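Long-range contacts in 5-carboxymethyl-2-hydroxymuconate semialdehyde dehydrogenase (Thermus thermophilus, PDB 2D4E), which probably catalyses the NAD-dependent oxidation of 5-carboxymethyl-2-hydroxymuconate semialdehyde to the corresponding carboxylic acid: residues C[161-166]-C[495-500]; C[78-83]-C[216-221]; C[130-135]-C[182-187]; C[93-98]-C[210-215]; C[83-88]-C[137-142]. All blocks are in the same frame, centred on the assembly; numbering follows the deposited sequence.

Interaction 1: C[161-166]-C[495-500]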
# COMPACT_ATOMS: atom_id res chain seq x y z
N VAL C 161 -5.80 3.45 15.63
CA VAL C 161 -6.89 3.67 16.57
C VAL C 161 -7.27 5.15 16.58
O VAL C 161 -6.43 6.02 16.30
CB VAL C 161 -6.50 3.23 18.01
CG1 VAL C 161 -6.16 1.74 18.03
CG2 VAL C 161 -5.31 4.05 18.52
N PRO C 162 -8.54 5.46 16.89
CA PRO C 162 -9.01 6.86 16.94
C PRO C 162 -8.06 7.69 17.81
O PRO C 162 -7.73 7.29 18.93
CB PRO C 162 -10.40 6.73 17.56
CG PRO C 162 -10.86 5.37 17.07
CD PRO C 162 -9.62 4.52 17.23
N ALA C 163 -7.63 8.85 17.31
CA ALA C 163 -6.69 9.69 18.06
C ALA C 163 -7.29 10.50 19.22
O ALA C 163 -6.60 10.76 20.21
CB ALA C 163 -5.96 10.62 17.10
N GLY C 164 -8.55 10.91 19.10
CA GLY C 164 -9.18 11.68 20.15
C GLY C 164 -10.04 12.83 19.66
O GLY C 164 -10.06 13.11 18.46
N PRO C 165 -10.77 13.53 20.56
CA PRO C 165 -11.63 14.65 20.18
C PRO C 165 -10.91 15.65 19.26
O PRO C 165 -9.73 15.95 19.45
CB PRO C 165 -12.01 15.27 21.53
CG PRO C 165 -12.05 14.06 22.43
CD PRO C 165 -10.82 13.29 22.02
N VAL C 166 -11.64 16.17 18.28
CA VAL C 166 -11.08 17.11 17.32
C VAL C 166 -11.75 18.48 17.37
O VAL C 166 -12.96 18.59 17.26
CB VAL C 166 -11.19 16.56 15.87
CG1 VAL C 166 -10.45 17.50 14.90
CG2 VAL C 166 -10.62 15.15 15.80
N TYR C 495 -6.10 11.82 11.89
CA TYR C 495 -7.18 11.44 12.79
C TYR C 495 -7.00 10.15 13.59
O TYR C 495 -7.78 9.89 14.50
CB TYR C 495 -8.50 11.36 12.02
CG TYR C 495 -8.91 12.67 11.37
CD1 TYR C 495 -8.74 12.88 10.00
CD2 TYR C 495 -9.45 13.71 12.14
CE1 TYR C 495 -9.10 14.10 9.41
CE2 TYR C 495 -9.81 14.93 11.56
CZ TYR C 495 -9.63 15.12 10.20
OH TYR C 495 -9.98 16.32 9.63
N THR C 496 -5.98 9.35 13.26
CA THR C 496 -5.75 8.11 13.99
C THR C 496 -4.30 7.98 14.42
O THR C 496 -3.44 8.73 13.96
CB THR C 496 -6.11 6.86 13.12
OG1 THR C 496 -5.18 6.73 12.04
CG2 THR C 496 -7.52 6.99 12.56
N ASP C 497 -4.03 7.04 15.32
CA ASP C 497 -2.68 6.78 15.82
C ASP C 497 -2.23 5.40 15.38
O ASP C 497 -3.00 4.43 15.46
CB ASP C 497 -2.63 6.80 17.35
CG ASP C 497 -2.87 8.18 17.94
OD1 ASP C 497 -2.38 9.18 17.36
OD2 ASP C 497 -3.54 8.26 18.99
N LEU C 498 -0.98 5.30 14.92
CA LEU C 498 -0.42 4.02 14.50
C LEU C 498 0.07 3.30 15.75
O LEU C 498 0.48 3.93 16.73
CB LEU C 498 0.75 4.22 13.54
CG LEU C 498 0.41 4.45 12.06
CD1 LEU C 498 1.62 5.03 11.33
CD2 LEU C 498 -0.03 3.13 11.42
N LYS C 499 0.01 1.98 15.72
CA LYS C 499 0.46 1.18 16.84
C LYS C 499 1.17 -0.06 16.31
O LYS C 499 0.64 -0.77 15.45
CB LYS C 499 -0.73 0.76 17.71
CG LYS C 499 -0.33 -0.00 18.97
CD LYS C 499 -1.54 -0.45 19.79
CE LYS C 499 -2.30 0.73 20.37
NZ LYS C 499 -3.37 0.29 21.30
N THR C 500 2.38 -0.30 16.82
CA THR C 500 3.13 -1.47 16.40
C THR C 500 3.04 -2.51 17.52
O THR C 500 3.42 -2.25 18.66
CB THR C 500 4.62 -1.13 16.13
OG1 THR C 500 4.71 -0.24 15.01
CG2 THR C 500 5.42 -2.40 15.83
O HOH W 1 -3.83 10.25 20.56
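The carbonyl oxygen of Y495 is gripped by two donors: the backbone N of A163 lies 3.0 Å from Y495 O, and N191 ND2 supplies the second bond. The A163 N-H comes from above the carbonyl plane, 28° out of it, so it does not follow a lone pair. One step further along, the contact becomes regular. V161 and D497 form an antiparallel hydrogen-bonded pair, with V161 N to D497 O at 3.0 Å and D497 N to V161 O at 2.8 Å, both bonds lying in the plane of the accepting carbonyl. P162 and T496 form the adjoining non-hydrogen-bonded pair, and their side chains diverge. This two-stranded sheet of 154-162 and 496-504 is consistent with the oligomerisation arm of aldehyde dehydrogenases; T500 extends it by parallel pairing with a strand of the second subunit. V161 and D497 share one face, CG2 of V161 resting 4.0 Å from CB of D497. The D497 carboxylate is held at both oxygens: OD1 in a salt bridge with R267, OD2 by a water, 2.6 Å away, that also donates to A163 O. Past the turn, where strand 166-169 begins, V166 CG2 meets the edge of the Y495 ring at CD2, 4.1 Å away.

Interaction 2: C[78-83]-C[216-221]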
# COMPACT_ATOMS: atom_id res chain seq x y z
N GLN C 78 -15.11 7.97 24.68
CA GLN C 78 -14.97 6.61 25.18
C GLN C 78 -15.91 5.64 24.46
O GLN C 78 -15.46 4.60 23.98
CB GLN C 78 -15.26 6.58 26.69
CG GLN C 78 -14.77 7.83 27.45
CD GLN C 78 -13.31 8.16 27.18
OE1 GLN C 78 -12.42 7.34 27.41
NE2 GLN C 78 -13.06 9.37 26.70
N ARG C 79 -17.19 5.99 24.36
CA ARG C 79 -18.18 5.13 23.71
C ARG C 79 -18.18 5.24 22.18
O ARG C 79 -18.34 4.24 21.48
CB ARG C 79 -19.59 5.46 24.20
CG ARG C 79 -19.85 5.19 25.67
CD ARG C 79 -21.30 5.55 26.03
NE ARG C 79 -21.61 6.95 25.72
CZ ARG C 79 -21.19 7.99 26.43
NH1 ARG C 79 -20.43 7.81 27.50
NH2 ARG C 79 -21.51 9.23 26.06
N TRP C 80 -18.02 6.46 21.66
CA TRP C 80 -18.03 6.67 20.22
C TRP C 80 -16.88 5.96 19.51
O TRP C 80 -17.08 5.33 18.47
CB TRP C 80 -18.00 8.17 19.90
CG TRP C 80 -18.04 8.47 18.43
CD1 TRP C 80 -17.03 9.00 17.68
CD2 TRP C 80 -19.14 8.28 17.54
NE1 TRP C 80 -17.44 9.16 16.37
CE2 TRP C 80 -18.73 8.72 16.26
CE3 TRP C 80 -20.45 7.78 17.70
CZ2 TRP C 80 -19.58 8.68 15.15
CZ3 TRP C 80 -21.29 7.74 16.59
CH2 TRP C 80 -20.85 8.18 15.33
N SER C 81 -15.68 6.05 20.07
CA SER C 81 -14.51 5.42 19.47
C SER C 81 -14.57 3.90 19.54
O SER C 81 -13.69 3.22 19.01
CB SER C 81 -13.24 5.91 20.16
OG SER C 81 -13.18 5.48 21.50
N ARG C 82 -15.59 3.35 20.20
CA ARG C 82 -15.72 1.90 20.31
C ARG C 82 -16.95 1.38 19.58
O ARG C 82 -17.21 0.18 19.55
CB ARG C 82 -15.75 1.47 21.77
CG ARG C 82 -14.51 1.86 22.54
CD ARG C 82 -14.53 1.36 23.98
NE ARG C 82 -13.46 1.98 24.77
CZ ARG C 82 -12.16 1.87 24.50
NH1 ARG C 82 -11.75 1.15 23.46
NH2 ARG C 82 -11.27 2.50 25.25
N THR C 83 -17.72 2.30 19.00
CA THR C 83 -18.91 1.91 18.25
C THR C 83 -18.43 1.12 17.04
O THR C 83 -17.29 1.29 16.60
CB THR C 83 -19.67 3.14 17.73
OG1 THR C 83 -18.78 3.93 16.93
CG2 THR C 83 -20.20 3.97 18.89
N ASP C 216 -29.74 11.77 14.84
CA ASP C 216 -29.69 11.14 16.15
C ASP C 216 -28.30 10.68 16.62
O ASP C 216 -28.16 9.63 17.25
CB ASP C 216 -30.68 9.96 16.20
CG ASP C 216 -30.85 9.39 17.60
OD1 ASP C 216 -30.93 10.19 18.57
OD2 ASP C 216 -30.93 8.15 17.74
N LEU C 217 -27.27 11.47 16.33
CA LEU C 217 -25.93 11.12 16.79
C LEU C 217 -25.98 11.10 18.31
O LEU C 217 -26.73 11.86 18.92
CB LEU C 217 -24.90 12.17 16.36
CG LEU C 217 -24.25 12.15 14.97
CD1 LEU C 217 -23.19 13.26 14.92
CD2 LEU C 217 -23.59 10.79 14.70
N PRO C 218 -25.19 10.22 18.95
CA PRO C 218 -25.21 10.19 20.42
C PRO C 218 -24.81 11.55 20.99
O PRO C 218 -24.03 12.28 20.37
CB PRO C 218 -24.22 9.09 20.75
CG PRO C 218 -24.39 8.15 19.61
CD PRO C 218 -24.43 9.08 18.42
N PRO C 219 -25.33 11.90 22.18
CA PRO C 219 -25.02 13.18 22.83
C PRO C 219 -23.53 13.32 23.08
O PRO C 219 -22.89 12.39 23.55
CB PRO C 219 -25.80 13.10 24.15
CG PRO C 219 -26.89 12.11 23.86
CD PRO C 219 -26.20 11.07 23.03
N GLY C 220 -22.99 14.49 22.76
CA GLY C 220 -21.57 14.73 22.99
C GLY C 220 -20.66 14.42 21.82
O GLY C 220 -19.54 14.92 21.76
N VAL C 221 -21.12 13.58 20.90
CA VAL C 221 -20.29 13.22 19.75
C VAL C 221 -19.98 14.45 18.90
O VAL C 221 -18.84 14.62 18.46
CB VAL C 221 -20.97 12.13 18.90
CG1 VAL C 221 -20.17 11.88 17.63
CG2 VAL C 221 -21.07 10.85 19.72
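The last residue of helix 63-80, W80, which also opens a type I turn to T83, faces a type II turn from P218 to V221, with W80 and V221 nearest at 6.9 Å between their CA atoms. The second turn links helix 203-214 to strand 222-224, an outermost strand of the parallel sheet in the Rossmann-like NAD-binding domain. W80 carries the contact. Its CG stands anti to the backbone N (chi1 -179°), which sends the indole across to V221. There V221 CG1 sits squarely over the five-membered ring of W80, 3.8 Å from its centroid and 15° off the normal, a CH-pi contact. The second methyl, V221 CG2, lies 3.7 Å from W80 CE3, so the valine straddles the ring junction. The far corner of the six-membered ring is met obliquely, by L217 CD2 at 3.8 Å from W80 CH2 and by P218 CD at 3.9 Å from W80 CZ3. Toward the rim of the other indole face lies T83 OG1, which bonds W80 O at 2.7 Å; that carbonyl also accepts from T83 N. R79 is engaged with E75 through a salt bridge. With no hydrogen bond between the segments, their cohesion rests on dispersion and CH-pi contact with one indole, whose rotation is probably limited by the valine above it.

Interaction 3: C[130-135]-C[182-187]; sequences ENFAFY and RIAPAL
Helices 118-136 and 175-188 run almost alongside each other here, their short segments crossing at -23° with axes 8.6 Å apart. The tight part centres on A184, whose methyl packs between F132 and Y135 against the backbone of the neighbouring helix, A184 CB lying 3.5 Å from N131 O. So small a residue lets the chains come close: the CA atoms of F132 and A184 are 5.1 Å apart. F132 lays a face over the methyl, with A184 CB 4.0 Å from the ring centroid, while the ring edge meets I183 CG2 at 4.0 Å from F132 CZ. Y135 turns a face to the proline ring. P185 CB stands over its centre, 3.7 Å from the Y135 centroid and 10° off the normal, while CD2 of F134 occupies the opposite face. An alanine in place of Y135 would remove this ring, and would probably loosen the packing on P185 and A184 and lose the weak hydrogen bond that G487 N gives to the tyrosine hydroxyl. The contact slackens toward L187, whose CD1 is 4.4 Å from F132 CE2. On the far side of helix 118-136, A133 points away and, like E130, is partly exposed, touching nothing of 182-187. The pairing is near-parallel helix packing through CH-pi contacts, on the helix that follows the central strand 166-169 in the Rossmann-like NAD-binding domain, with the N131 side chain about 11 Å from the bound NAD.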
# COMPACT_ATOMS: atom_id res chain seq x y z
N GLU C 130 -21.68 14.79 -0.11
CA GLU C 130 -20.69 13.85 -0.64
C GLU C 130 -19.54 13.61 0.34
O GLU C 130 -18.98 12.52 0.38
CB GLU C 130 -20.13 14.36 -1.97
CG GLU C 130 -18.98 13.50 -2.52
CD GLU C 130 -18.52 13.94 -3.91
OE1 GLU C 130 -18.28 15.15 -4.11
OE2 GLU C 130 -18.39 13.07 -4.80
N ASN C 131 -19.19 14.63 1.11
CA ASN C 131 -18.11 14.49 2.09
C ASN C 131 -18.46 13.36 3.06
O ASN C 131 -17.61 12.52 3.38
CB ASN C 131 -17.88 15.79 2.86
CG ASN C 131 -17.12 16.83 2.05
OD1 ASN C 131 -16.42 16.50 1.09
ND2 ASN C 131 -17.23 18.10 2.45
N PHE C 132 -19.71 13.32 3.51
CA PHE C 132 -20.14 12.28 4.44
C PHE C 132 -20.32 10.93 3.75
O PHE C 132 -19.93 9.89 4.29
CB PHE C 132 -21.45 12.68 5.14
CG PHE C 132 -21.26 13.72 6.21
CD1 PHE C 132 -21.42 15.07 5.93
CD2 PHE C 132 -20.88 13.34 7.50
CE1 PHE C 132 -21.19 16.04 6.91
CE2 PHE C 132 -20.65 14.29 8.48
CZ PHE C 132 -20.81 15.65 8.19
N ALA C 133 -20.90 10.93 2.56
CA ALA C 133 -21.10 9.69 1.82
C ALA C 133 -19.76 9.06 1.50
O ALA C 133 -19.61 7.83 1.52
CB ALA C 133 -21.88 9.96 0.54
N PHE C 134 -18.78 9.92 1.21
CA PHE C 134 -17.43 9.49 0.86
C PHE C 134 -16.72 8.81 2.04
O PHE C 134 -16.33 7.65 1.95
CB PHE C 134 -16.61 10.70 0.40
CG PHE C 134 -15.18 10.38 0.06
CD1 PHE C 134 -14.87 9.58 -1.03
CD2 PHE C 134 -14.15 10.90 0.84
CE1 PHE C 134 -13.54 9.30 -1.36
CE2 PHE C 134 -12.81 10.63 0.52
CZ PHE C 134 -12.51 9.83 -0.58
N TYR C 135 -16.56 9.53 3.14
CA TYR C 135 -15.87 8.97 4.29
C TYR C 135 -16.62 7.84 4.98
O TYR C 135 -16.04 7.07 5.74
CB TYR C 135 -15.52 10.07 5.29
CG TYR C 135 -14.33 10.88 4.84
CD1 TYR C 135 -14.48 12.17 4.32
CD2 TYR C 135 -13.04 10.34 4.89
CE1 TYR C 135 -13.38 12.90 3.87
CE2 TYR C 135 -11.93 11.06 4.45
CZ TYR C 135 -12.11 12.34 3.94
OH TYR C 135 -11.01 13.06 3.54
N ARG C 182 -13.93 18.32 7.37
CA ARG C 182 -13.18 17.84 8.53
C ARG C 182 -14.03 16.98 9.47
O ARG C 182 -13.54 15.99 10.05
CB ARG C 182 -12.62 19.02 9.31
CG ARG C 182 -11.91 20.06 8.46
CD ARG C 182 -10.59 19.55 7.90
NE ARG C 182 -9.69 20.68 7.64
CZ ARG C 182 -8.37 20.65 7.79
NH1 ARG C 182 -7.77 19.53 8.17
NH2 ARG C 182 -7.65 21.74 7.56
N ILE C 183 -15.29 17.36 9.61
CA ILE C 183 -16.22 16.64 10.47
C ILE C 183 -16.44 15.21 10.02
O ILE C 183 -16.42 14.28 10.82
CB ILE C 183 -17.58 17.36 10.53
CG1 ILE C 183 -17.40 18.77 11.11
CG2 ILE C 183 -18.57 16.53 11.34
CD1 ILE C 183 -18.63 19.66 10.93
N ALA C 184 -16.66 15.03 8.72
CA ALA C 184 -16.91 13.71 8.16
C ALA C 184 -15.78 12.72 8.47
O ALA C 184 -16.03 11.64 9.00
CB ALA C 184 -17.14 13.81 6.65
N PRO C 185 -14.52 13.07 8.15
CA PRO C 185 -13.48 12.09 8.47
C PRO C 185 -13.31 11.89 9.97
O PRO C 185 -13.11 10.77 10.44
CB PRO C 185 -12.23 12.68 7.79
CG PRO C 185 -12.51 14.16 7.71
CD PRO C 185 -13.98 14.19 7.36
N ALA C 186 -13.39 12.98 10.74
CA ALA C 186 -13.25 12.90 12.19
C ALA C 186 -14.22 11.87 12.76
O ALA C 186 -13.82 10.99 13.53
CB ALA C 186 -13.49 14.26 12.82
N LEU C 187 -15.49 11.97 12.37
CA LEU C 187 -16.51 11.05 12.86
C LEU C 187 -16.34 9.64 12.32
O LEU C 187 -16.49 8.66 13.07
CB LEU C 187 -17.91 11.57 12.50
CG LEU C 187 -18.38 12.84 13.20
CD1 LEU C 187 -19.74 13.22 12.66
CD2 LEU C 187 -18.43 12.60 14.71

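Interaction 4: C[93-98]-C[210-215]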
# COMPACT_ATOMS: atom_id res chain seq x y z
N LEU C 93 -24.01 8.10 6.54
CA LEU C 93 -24.94 7.99 5.41
C LEU C 93 -26.27 8.67 5.72
O LEU C 93 -26.93 9.21 4.83
CB LEU C 93 -25.17 6.52 5.05
CG LEU C 93 -23.95 5.82 4.44
CD1 LEU C 93 -24.31 4.37 4.15
CD2 LEU C 93 -23.53 6.55 3.17
N ARG C 94 -26.67 8.63 6.99
CA ARG C 94 -27.92 9.26 7.42
C ARG C 94 -27.76 10.78 7.36
O ARG C 94 -28.66 11.50 6.95
CB ARG C 94 -28.26 8.82 8.84
CG ARG C 94 -29.53 9.45 9.41
CD ARG C 94 -30.74 9.21 8.51
NE ARG C 94 -31.96 9.70 9.14
CZ ARG C 94 -33.07 10.02 8.48
NH1 ARG C 94 -33.12 9.91 7.15
NH2 ARG C 94 -34.13 10.47 9.14
N ILE C 95 -26.59 11.25 7.79
CA ILE C 95 -26.28 12.67 7.78
C ILE C 95 -26.28 13.17 6.34
O ILE C 95 -26.83 14.22 6.05
CB ILE C 95 -24.89 12.93 8.44
CG1 ILE C 95 -24.99 12.68 9.95
CG2 ILE C 95 -24.44 14.36 8.17
CD1 ILE C 95 -23.66 12.77 10.67
N ALA C 96 -25.66 12.41 5.44
CA ALA C 96 -25.60 12.77 4.03
C ALA C 96 -27.02 12.83 3.47
O ALA C 96 -27.36 13.73 2.69
CB ALA C 96 -24.78 11.75 3.26
N GLU C 97 -27.84 11.87 3.88
CA GLU C 97 -29.22 11.81 3.43
C GLU C 97 -29.99 13.05 3.90
O GLU C 97 -30.73 13.66 3.13
CB GLU C 97 -29.88 10.54 3.96
CG GLU C 97 -31.35 10.38 3.60
CD GLU C 97 -31.91 9.02 4.00
OE1 GLU C 97 -31.81 8.65 5.20
OE2 GLU C 97 -32.45 8.32 3.12
N LEU C 98 -29.81 13.41 5.17
CA LEU C 98 -30.50 14.57 5.73
C LEU C 98 -30.01 15.91 5.19
O LEU C 98 -30.78 16.87 5.10
CB LEU C 98 -30.41 14.54 7.26
CG LEU C 98 -31.23 13.40 7.89
CD1 LEU C 98 -31.05 13.40 9.40
CD2 LEU C 98 -32.70 13.57 7.52
N GLU C 210 -28.40 21.00 13.78
CA GLU C 210 -29.79 20.55 13.82
C GLU C 210 -29.91 19.23 13.07
O GLU C 210 -30.53 18.28 13.55
CB GLU C 210 -30.72 21.58 13.18
CG GLU C 210 -30.79 22.91 13.92
CD GLU C 210 -31.84 23.84 13.35
OE1 GLU C 210 -31.90 25.01 13.79
OE2 GLU C 210 -32.62 23.41 12.47
N ILE C 211 -29.28 19.18 11.90
CA ILE C 211 -29.30 17.99 11.07
C ILE C 211 -28.62 16.81 11.75
O ILE C 211 -29.14 15.70 11.74
CB ILE C 211 -28.64 18.28 9.71
CG1 ILE C 211 -29.53 19.26 8.92
CG2 ILE C 211 -28.44 16.98 8.94
CD1 ILE C 211 -28.92 19.75 7.63
N LEU C 212 -27.45 17.03 12.35
CA LEU C 212 -26.77 15.93 13.02
C LEU C 212 -27.63 15.42 14.18
O LEU C 212 -27.57 14.24 14.52
CB LEU C 212 -25.39 16.35 13.52
CG LEU C 212 -24.26 16.02 12.53
CD1 LEU C 212 -24.53 16.72 11.19
CD2 LEU C 212 -22.92 16.45 13.10
N LYS C 213 -28.42 16.31 14.77
CA LYS C 213 -29.29 15.90 15.86
C LYS C 213 -30.46 15.12 15.27
O LYS C 213 -30.97 14.18 15.88
CB LYS C 213 -29.82 17.10 16.64
CG LYS C 213 -30.81 16.73 17.74
CD LYS C 213 -31.31 17.95 18.49
CE LYS C 213 -32.46 17.61 19.45
NZ LYS C 213 -32.05 16.63 20.51
N GLU C 214 -30.89 15.50 14.07
CA GLU C 214 -31.98 14.81 13.41
C GLU C 214 -31.50 13.41 13.00
O GLU C 214 -32.31 12.49 12.85
CB GLU C 214 -32.46 15.57 12.17
CG GLU C 214 -33.68 14.94 11.50
CD GLU C 214 -34.15 15.67 10.25
OE1 GLU C 214 -35.13 15.22 9.63
OE2 GLU C 214 -33.54 16.70 9.88
N ALA C 215 -30.19 13.26 12.81
CA ALA C 215 -29.61 11.98 12.44
C ALA C 215 -29.46 11.14 13.70
O ALA C 215 -29.09 9.97 13.64
CB ALA C 215 -28.25 12.18 11.77
O HOH W 2 -32.82 9.93 11.66
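L98 leans on the other helix with both branches. Its CG is anti to the carbonyl carbon (chi1 -69°), which aims CD1 at the backbone, 3.5 Å from A215 N, while CD2 lies 3.6 Å from OE1 of E214. The extended glutamate crosses the leucine obliquely, its aliphatic part against L98 CD1. L98 CB completes the hold by meeting I211 CG2 at 3.6 Å. One turn earlier I95 crosses L212 obliquely: I95 CD1 touches L212 CG at 3.8 Å and I95 CG2 faces L212 CD1. A215 CB meets the adjacent residues R94 and I95, 3.8 Å from I95 CG1 and from R94 CG. Beyond CG the arginine bends at chi2 (55°), and L98 CD2 lies over a face of its guanidinium, toward the rim. R94 NH1 makes a salt bridge to E97 OE1 at 2.7 Å, and a water joins R94 NE to E214 O, 2.7 Å from the NE atom. The carboxylate of E214 is bound elsewhere, to K101 and H102. The segments cross at 127° with axes 9.1 Å apart, and helix 85-101 is wedged between neighbours: I95 and A96 also touch F132 of helix 118-136, while L212 reaches L217 in the loop leading to strand 222-224.

Interaction 5: C[83-88]-C[137-142]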
# COMPACT_ATOMS: atom_id res chain seq x y z
N THR C 83 -17.72 2.30 19.00
CA THR C 83 -18.91 1.91 18.25
C THR C 83 -18.43 1.12 17.04
O THR C 83 -17.29 1.29 16.60
CB THR C 83 -19.67 3.14 17.73
OG1 THR C 83 -18.78 3.93 16.93
CG2 THR C 83 -20.20 3.97 18.89
N LYS C 84 -19.28 0.25 16.51
CA LYS C 84 -18.89 -0.54 15.35
C LYS C 84 -18.79 0.37 14.13
O LYS C 84 -19.67 1.20 13.89
CB LYS C 84 -19.90 -1.66 15.11
CG LYS C 84 -19.81 -2.75 16.16
CD LYS C 84 -20.88 -3.81 15.97
CE LYS C 84 -20.61 -4.99 16.88
NZ LYS C 84 -20.34 -4.55 18.28
N ALA C 85 -17.71 0.22 13.36
CA ALA C 85 -17.50 1.05 12.18
C ALA C 85 -18.72 1.01 11.28
O ALA C 85 -19.08 2.01 10.67
CB ALA C 85 -16.26 0.58 11.42
N LYS C 86 -19.36 -0.15 11.19
CA LYS C 86 -20.55 -0.30 10.37
C LYS C 86 -21.65 0.64 10.85
O LYS C 86 -22.41 1.19 10.05
CB LYS C 86 -21.04 -1.75 10.43
CG LYS C 86 -22.30 -2.02 9.62
CD LYS C 86 -22.73 -3.47 9.76
CE LYS C 86 -23.98 -3.77 8.95
NZ LYS C 86 -24.34 -5.21 9.06
N GLU C 87 -21.72 0.84 12.16
CA GLU C 87 -22.73 1.72 12.74
C GLU C 87 -22.40 3.19 12.50
O GLU C 87 -23.30 4.00 12.26
CB GLU C 87 -22.88 1.44 14.24
CG GLU C 87 -23.88 2.35 14.96
CD GLU C 87 -25.33 2.12 14.53
OE1 GLU C 87 -26.22 2.73 15.15
OE2 GLU C 87 -25.58 1.35 13.58
N ARG C 88 -21.11 3.54 12.55
CA ARG C 88 -20.72 4.92 12.31
C ARG C 88 -20.97 5.20 10.83
O ARG C 88 -21.36 6.31 10.45
CB ARG C 88 -19.24 5.15 12.64
CG ARG C 88 -18.89 4.95 14.11
CD ARG C 88 -17.62 5.71 14.48
NE ARG C 88 -16.46 5.33 13.69
CZ ARG C 88 -15.75 4.22 13.87
NH1 ARG C 88 -16.08 3.37 14.83
NH2 ARG C 88 -14.71 3.96 13.09
N GLU C 137 -17.56 5.29 3.69
CA GLU C 137 -16.95 4.07 3.16
C GLU C 137 -15.54 3.77 3.67
O GLU C 137 -14.99 2.70 3.39
CB GLU C 137 -16.93 4.11 1.62
CG GLU C 137 -18.30 4.26 0.96
CD GLU C 137 -19.29 3.15 1.35
OE1 GLU C 137 -18.89 1.97 1.35
OE2 GLU C 137 -20.47 3.47 1.63
N TYR C 138 -14.93 4.71 4.41
CA TYR C 138 -13.59 4.49 4.95
C TYR C 138 -13.63 4.07 6.43
O TYR C 138 -12.65 3.56 6.96
CB TYR C 138 -12.73 5.76 4.80
CG TYR C 138 -12.28 6.04 3.39
CD1 TYR C 138 -13.17 6.54 2.44
CD2 TYR C 138 -10.97 5.77 2.98
CE1 TYR C 138 -12.77 6.76 1.12
CE2 TYR C 138 -10.56 5.98 1.67
CZ TYR C 138 -11.47 6.48 0.74
OH TYR C 138 -11.08 6.68 -0.56
N ALA C 139 -14.77 4.29 7.07
CA ALA C 139 -14.93 3.95 8.48
C ALA C 139 -14.54 2.50 8.80
O ALA C 139 -13.82 2.24 9.77
CB ALA C 139 -16.38 4.21 8.92
N GLU C 140 -14.99 1.57 7.97
CA GLU C 140 -14.68 0.15 8.18
C GLU C 140 -13.25 -0.27 7.83
O GLU C 140 -12.89 -1.44 8.00
CB GLU C 140 -15.67 -0.71 7.39
CG GLU C 140 -17.08 -0.71 7.97
CD GLU C 140 -18.09 -1.35 7.04
OE1 GLU C 140 -19.22 -1.63 7.49
OE2 GLU C 140 -17.76 -1.56 5.85
N HIS C 141 -12.44 0.67 7.35
CA HIS C 141 -11.05 0.37 6.99
C HIS C 141 -10.11 1.21 7.84
O HIS C 141 -8.89 1.14 7.67
CB HIS C 141 -10.80 0.71 5.52
CG HIS C 141 -11.63 -0.08 4.56
ND1 HIS C 141 -11.38 -1.40 4.27
CD2 HIS C 141 -12.73 0.26 3.85
CE1 HIS C 141 -12.28 -1.85 3.42
NE2 HIS C 141 -13.12 -0.86 3.15
N ALA C 142 -10.68 1.99 8.75
CA ALA C 142 -9.92 2.91 9.58
C ALA C 142 -8.86 2.33 10.53
O ALA C 142 -8.01 3.07 11.01
CB ALA C 142 -10.88 3.80 10.36
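This is a close side-chain-to-backbone contact between the first turn of helix 85-101 and the irregular turn that leads from helix 118-136 toward strand 145-147, near the interfaces with two other subunits. The methyl of A85 is its centre: CB approaches A139 O at 3.4 Å and E140 CA at 3.6 Å, and the CA atoms of A85 and E140 are 5.0 Å apart. E140 then closes over one side. Its CG, anti to the carbonyl carbon (chi1 -71°), packs on A85 CB, and the extended chain runs alongside K86, pointing the same way. Their charged ends do not meet; E140 OE1 instead rests on the lysine root, 3.4 Å from K86 CA, while K86 NZ is 6.4 Å from that oxygen. An alanine at E140 would remove the chain beyond CB, and would probably uncover part of the A85 methyl and the K86 root. R88, bent at chi3, folds back along the first turn, with A85 CA over one face of its guanidinium and T83 O in plane at the edge. NH1 gives a weak bond to T83 OG1 at 3.5 Å; NH2 is hydrogen-bonded to A188 O and merely passes 3.8 Å from A139 O. A85 N is bonded to D151 of the third subunit. No hydrogen bond links the two segments, so van der Waals contact holds them, and the E140 carboxylate near the start of the helix may add a favourable electrostatic term.

In the fold
Interactions 2 and 3 each touch all the others. In interaction 3, L187 CD2 lies 3.5 Å from V221 CG1 of interaction 2, F132 CD2 is 3.8 Å from I95 CG2 of interaction 4, P185 CB is 3.8 Å from Y495 CE1 of interaction 1, and L187 O is 3.4 Å from R88 NE of interaction 5. Helix 85-101 serves interactions 4 and 5, centres about 17 Å apart. Interactions 2 and 5 share T83 and meet at W80 CZ2, 3.6 Å from R88 CD. Interaction 1 also touches interaction 2 through P162 against S81 and leads toward the second subunit. Side chains of Y495 (interaction 1) and N131 (interaction 3) each lie about 11 Å from bound NAD.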